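Flagellar protein FliT (Bordetella bronchiseptica, PDB 3H3M) probably acts as a flagellar export chaperone, a small helical protein of the FliT family that escorts flagellar components before their assembly. Local coordinates at the interface of chains A and B. Residues are numbered along the deposited sequence; one frame, centred on the assembly and turned at random. Chains: chain A/B, Flagellar protein FliT.

The interface of chains A and B. Residues chain A 53, 82, 84-85, 88-89, 92; chain B 27, 53, 57, 60, 84-85, 88.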
ATOM      1  N   TYR A  53       6.208   5.865   7.673  1.00 13.74           N
ATOM      2  CA  TYR A  53       5.600   5.731   6.343  1.00 14.16           C
ATOM      3  C   TYR A  53       4.958   7.018   5.889  1.00 13.59           C
ATOM      4  O   TYR A  53       5.117   7.407   4.761  1.00 13.34           O
ATOM      5  CB  TYR A  53       4.577   4.593   6.367  1.00 14.16           C
ATOM      6  CG  TYR A  53       3.945   4.184   5.045  1.00 17.60           C
ATOM      7  CD1 TYR A  53       4.439   3.100   4.288  1.00 20.25           C
ATOM      8  CD2 TYR A  53       2.806   4.839   4.574  1.00 21.29           C
ATOM      9  CE1 TYR A  53       3.814   2.701   3.084  1.00 21.85           C
ATOM     10  CE2 TYR A  53       2.180   4.444   3.384  1.00 23.68           C
ATOM     11  CZ  TYR A  53       2.686   3.374   2.642  1.00 23.90           C
ATOM     12  OH  TYR A  53       2.020   3.012   1.480  1.00 25.38           O
ATOM     13  N   VAL A  82       6.351  -1.431  -7.769  1.00  8.32           N
ATOM     14  CA  VAL A  82       5.815  -2.791  -7.788  1.00  7.89           C
ATOM     15  C   VAL A  82       6.114  -3.461  -6.457  1.00  8.04           C
ATOM     16  O   VAL A  82       5.261  -4.129  -5.891  1.00  7.57           O
ATOM     17  CB  VAL A  82       6.413  -3.615  -8.900  1.00  7.42           C
ATOM     18  CG1 VAL A  82       6.309  -5.053  -8.552  1.00  6.19           C
ATOM     19  CG2 VAL A  82       5.704  -3.303 -10.211  1.00  5.45           C
ATOM     20  N   ILE A  84       6.733  -1.923  -3.469  1.00  6.53           N
ATOM     21  CA  ILE A  84       5.974  -1.271  -2.387  1.00  5.90           C
ATOM     22  C   ILE A  84       4.540  -1.781  -2.403  1.00  6.02           C
ATOM     23  O   ILE A  84       3.969  -2.126  -1.371  1.00  5.27           O
ATOM     24  CB  ILE A  84       5.910   0.279  -2.579  1.00  5.65           C
ATOM     25  CG1 ILE A  84       7.283   0.953  -2.433  1.00  5.32           C
ATOM     26  CG2 ILE A  84       4.930   0.943  -1.614  1.00  4.56           C
ATOM     27  CD1 ILE A  84       7.327   2.346  -3.065  1.00  2.00           C
ATOM     28  N   LEU A  85       3.927  -1.788  -3.579  1.00  6.41           N
ATOM     29  CA  LEU A  85       2.574  -2.302  -3.692  1.00  6.96           C
ATOM     30  C   LEU A  85       2.488  -3.801  -3.302  1.00  8.36           C
ATOM     31  O   LEU A  85       1.577  -4.199  -2.582  1.00  9.68           O
ATOM     32  CB  LEU A  85       2.024  -2.070  -5.096  1.00  6.75           C
ATOM     33  CG  LEU A  85       1.830  -0.605  -5.588  1.00  6.25           C
ATOM     34  CD1 LEU A  85       1.371  -0.582  -7.084  1.00  2.71           C
ATOM     35  CD2 LEU A  85       0.920   0.248  -4.683  1.00  2.00           C
ATOM     36  N   ASP A  88       2.612  -4.052   0.403  1.00  8.46           N
ATOM     37  CA  ASP A  88       1.368  -3.570   0.972  1.00  7.50           C
ATOM     38  C   ASP A  88       0.335  -4.677   0.880  1.00  7.08           C
ATOM     39  O   ASP A  88      -0.356  -4.988   1.853  1.00  6.84           O
ATOM     40  CB  ASP A  88       0.924  -2.310   0.219  1.00  8.23           C
ATOM     41  CG  ASP A  88       1.481  -0.997   0.834  1.00 10.59           C
ATOM     42  OD1 ASP A  88       2.390  -1.071   1.682  1.00 15.13           O
ATOM     43  OD2 ASP A  88       0.965   0.125   0.503  1.00 15.53           O
ATOM     44  N   ALA A  89       0.250  -5.315  -0.286  1.00  6.89           N
ATOM     45  CA  ALA A  89      -0.723  -6.421  -0.479  1.00  5.79           C
ATOM     46  C   ALA A  89      -0.421  -7.594   0.454  1.00  4.81           C
ATOM     47  O   ALA A  89      -1.319  -8.198   1.022  1.00  4.20           O
ATOM     48  CB  ALA A  89      -0.744  -6.870  -1.912  1.00  4.55           C
ATOM     49  N   ARG A  92      -1.555  -7.072   4.130  1.00  6.74           N
ATOM     50  CA  ARG A  92      -2.976  -7.249   4.205  1.00  7.05           C
ATOM     51  C   ARG A  92      -3.337  -8.740   4.149  1.00  7.16           C
ATOM     52  O   ARG A  92      -4.233  -9.210   4.849  1.00  7.07           O
ATOM     53  CB  ARG A  92      -3.537  -6.541   3.005  1.00  7.61           C
ATOM     54  CG  ARG A  92      -4.978  -6.259   2.978  1.00  9.85           C
ATOM     55  CD  ARG A  92      -5.181  -5.002   2.147  1.00 10.19           C
ATOM     56  NE  ARG A  92      -4.788  -5.266   0.789  1.00 14.06           N
ATOM     57  CZ  ARG A  92      -4.214  -4.391  -0.045  1.00 18.07           C
ATOM     58  NH1 ARG A  92      -3.938  -3.138   0.351  1.00 16.67           N
ATOM     59  NH2 ARG A  92      -3.934  -4.785  -1.299  1.00 16.74           N
TER
ATOM     60  N   ILE B  27      -6.190   0.402  -9.705  1.00  3.15           N
ATOM     61  CA  ILE B  27      -5.690   0.061  -8.366  1.00  2.27           C
ATOM     62  C   ILE B  27      -6.134   1.113  -7.346  1.00  2.75           C
ATOM     63  O   ILE B  27      -6.537   0.755  -6.256  1.00  2.00           O
ATOM     64  CB  ILE B  27      -4.154  -0.104  -8.290  1.00  2.01           C
ATOM     65  CG1 ILE B  27      -3.661  -1.236  -9.198  1.00  2.00           C
ATOM     66  CG2 ILE B  27      -3.703  -0.374  -6.883  1.00  2.00           C
ATOM     67  CD1 ILE B  27      -2.172  -1.124  -9.530  1.00  2.00           C
ATOM     68  N   TYR B  53      -6.511  -6.517  -6.676  1.00 11.59           N
ATOM     69  CA  TYR B  53      -5.323  -5.651  -6.519  1.00 10.38           C
ATOM     70  C   TYR B  53      -4.063  -6.359  -7.003  1.00  9.50           C
ATOM     71  O   TYR B  53      -3.380  -5.882  -7.867  1.00  9.07           O
ATOM     72  CB  TYR B  53      -5.191  -5.288  -5.027  1.00  9.89           C
ATOM     73  CG  TYR B  53      -4.073  -4.364  -4.556  1.00  8.15           C
ATOM     74  CD1 TYR B  53      -4.373  -3.111  -4.024  1.00  8.34           C
ATOM     75  CD2 TYR B  53      -2.724  -4.769  -4.558  1.00  7.21           C
ATOM     76  CE1 TYR B  53      -3.358  -2.274  -3.513  1.00  8.26           C
ATOM     77  CE2 TYR B  53      -1.700  -3.941  -4.062  1.00  6.04           C
ATOM     78  CZ  TYR B  53      -2.034  -2.698  -3.534  1.00  7.66           C
ATOM     79  OH  TYR B  53      -1.064  -1.871  -3.030  1.00  5.44           O
ATOM     80  N   VAL B  57      -1.646  -5.378  -9.885  1.00 11.37           N
ATOM     81  CA  VAL B  57      -0.209  -5.200  -9.607  1.00 11.75           C
ATOM     82  C   VAL B  57       0.676  -6.053 -10.514  1.00 12.12           C
ATOM     83  O   VAL B  57       1.680  -5.573 -11.005  1.00 12.86           O
ATOM     84  CB  VAL B  57       0.149  -5.523  -8.116  1.00 11.82           C
ATOM     85  CG1 VAL B  57       1.683  -5.740  -7.958  1.00 11.63           C
ATOM     86  CG2 VAL B  57      -0.335  -4.431  -7.212  1.00  9.76           C
ATOM     87  N   LEU B  60       0.825  -4.935 -13.912  1.00 14.64           N
ATOM     88  CA  LEU B  60       1.777  -3.821 -14.022  1.00 15.02           C
ATOM     89  C   LEU B  60       3.167  -4.277 -14.445  1.00 15.52           C
ATOM     90  O   LEU B  60       3.736  -3.678 -15.336  1.00 16.01           O
ATOM     91  CB  LEU B  60       1.889  -3.047 -12.701  1.00 15.10           C
ATOM     92  CG  LEU B  60       1.390  -1.606 -12.633  1.00 13.91           C
ATOM     93  CD1 LEU B  60       1.605  -1.096 -11.223  1.00 14.07           C
ATOM     94  CD2 LEU B  60       2.096  -0.737 -13.615  1.00 13.58           C
ATOM     95  N   ILE B  84      -3.327   5.645  -3.667  1.00 11.10           N
ATOM     96  CA  ILE B  84      -3.086   4.228  -3.315  1.00 10.30           C
ATOM     97  C   ILE B  84      -2.308   4.034  -1.982  1.00 10.57           C
ATOM     98  O   ILE B  84      -2.651   3.188  -1.116  1.00 11.14           O
ATOM     99  CB  ILE B  84      -2.338   3.456  -4.414  1.00  9.67           C
ATOM    100  CG1 ILE B  84      -3.190   3.343  -5.689  1.00  8.29           C
ATOM    101  CG2 ILE B  84      -1.908   2.043  -3.890  1.00  5.69           C
ATOM    102  CD1 ILE B  84      -2.377   3.200  -6.987  1.00  3.86           C
ATOM    103  N   LEU B  85      -1.245   4.796  -1.859  1.00 11.07           N
ATOM    104  CA  LEU B  85      -0.399   4.805  -0.665  1.00 11.22           C
ATOM    105  C   LEU B  85      -1.149   5.228   0.568  1.00 11.74           C
ATOM    106  O   LEU B  85      -1.048   4.565   1.596  1.00 13.85           O
ATOM    107  CB  LEU B  85       0.807   5.712  -0.892  1.00 10.36           C
ATOM    108  CG  LEU B  85       1.774   5.112  -1.939  1.00 10.25           C
ATOM    109  CD1 LEU B  85       3.076   5.934  -2.159  1.00  7.11           C
ATOM    110  CD2 LEU B  85       2.097   3.718  -1.563  1.00  6.31           C
ATOM    111  N   ASP B  88      -3.884   2.252   1.494  1.00 10.88           N
ATOM    112  CA  ASP B  88      -3.295   1.076   2.119  1.00  9.59           C
ATOM    113  C   ASP B  88      -3.059   1.440   3.550  1.00  9.45           C
ATOM    114  O   ASP B  88      -3.395   0.668   4.423  1.00 11.44           O
ATOM    115  CB  ASP B  88      -1.979   0.680   1.423  1.00  9.22           C
ATOM    116  CG  ASP B  88      -2.195   0.087  -0.026  1.00 11.98           C
ATOM    117  OD1 ASP B  88      -3.347  -0.286  -0.396  1.00  9.25           O
ATOM    118  OD2 ASP B  88      -1.197  -0.031  -0.800  1.00 16.46           O
TER
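Helices 43-63 and 72-105 of chain A pack against helices 43-60 and 71-105 of chain B, with helix 21-39 at the margin, in a two-fold symmetric interface, every contacting residue having helical backbone torsions. A:Leu85 is the main apolar element: with CG anti to the carbonyl carbon, its CD2 meets B:Ile84 CG2 at 3.4 Å, while CB packs on B:Val57 CG2 and CD1 points toward B:Leu60 and B:Ile27. B:Tyr53 crosses A:Leu85 at about a right angle, its hydroxyl end beside that leucine's CD2, and A:Ala89 CB touches the ring carbon CE2 at 3.8 Å. In the twin contact A:Tyr53 OH reaches B:Leu85. B:Tyr53, with CG anti to its backbone N (chi1 -178°), presents one ring face to A:Arg92, whose NH2 stands 3.1 Å from the ring centroid in a cation-pi contact. The guanidinium is steeply tilted to the ring, at 73°, so this nitrogen meets the face tip-first. A bend at chi3 helps bring NH1 to B:Asp88, where it forms a salt bridge with OD1 at 3.0 Å, its hydrogen-bond geometry being weak. The other carboxylate oxygen, OD2, accepts a hydrogen bond from B:Tyr53 OH through its syn lone pair (2.9 Å), so tyrosine and arginine together hold B:Asp88. Near the two-fold axis the aspartates cross obliquely, carboxylate planes 78° apart, each OD2 against the other's CB; they may share a proton, A:Asp88 OD2 lying 2.5 Å from B:Asp88 OD2.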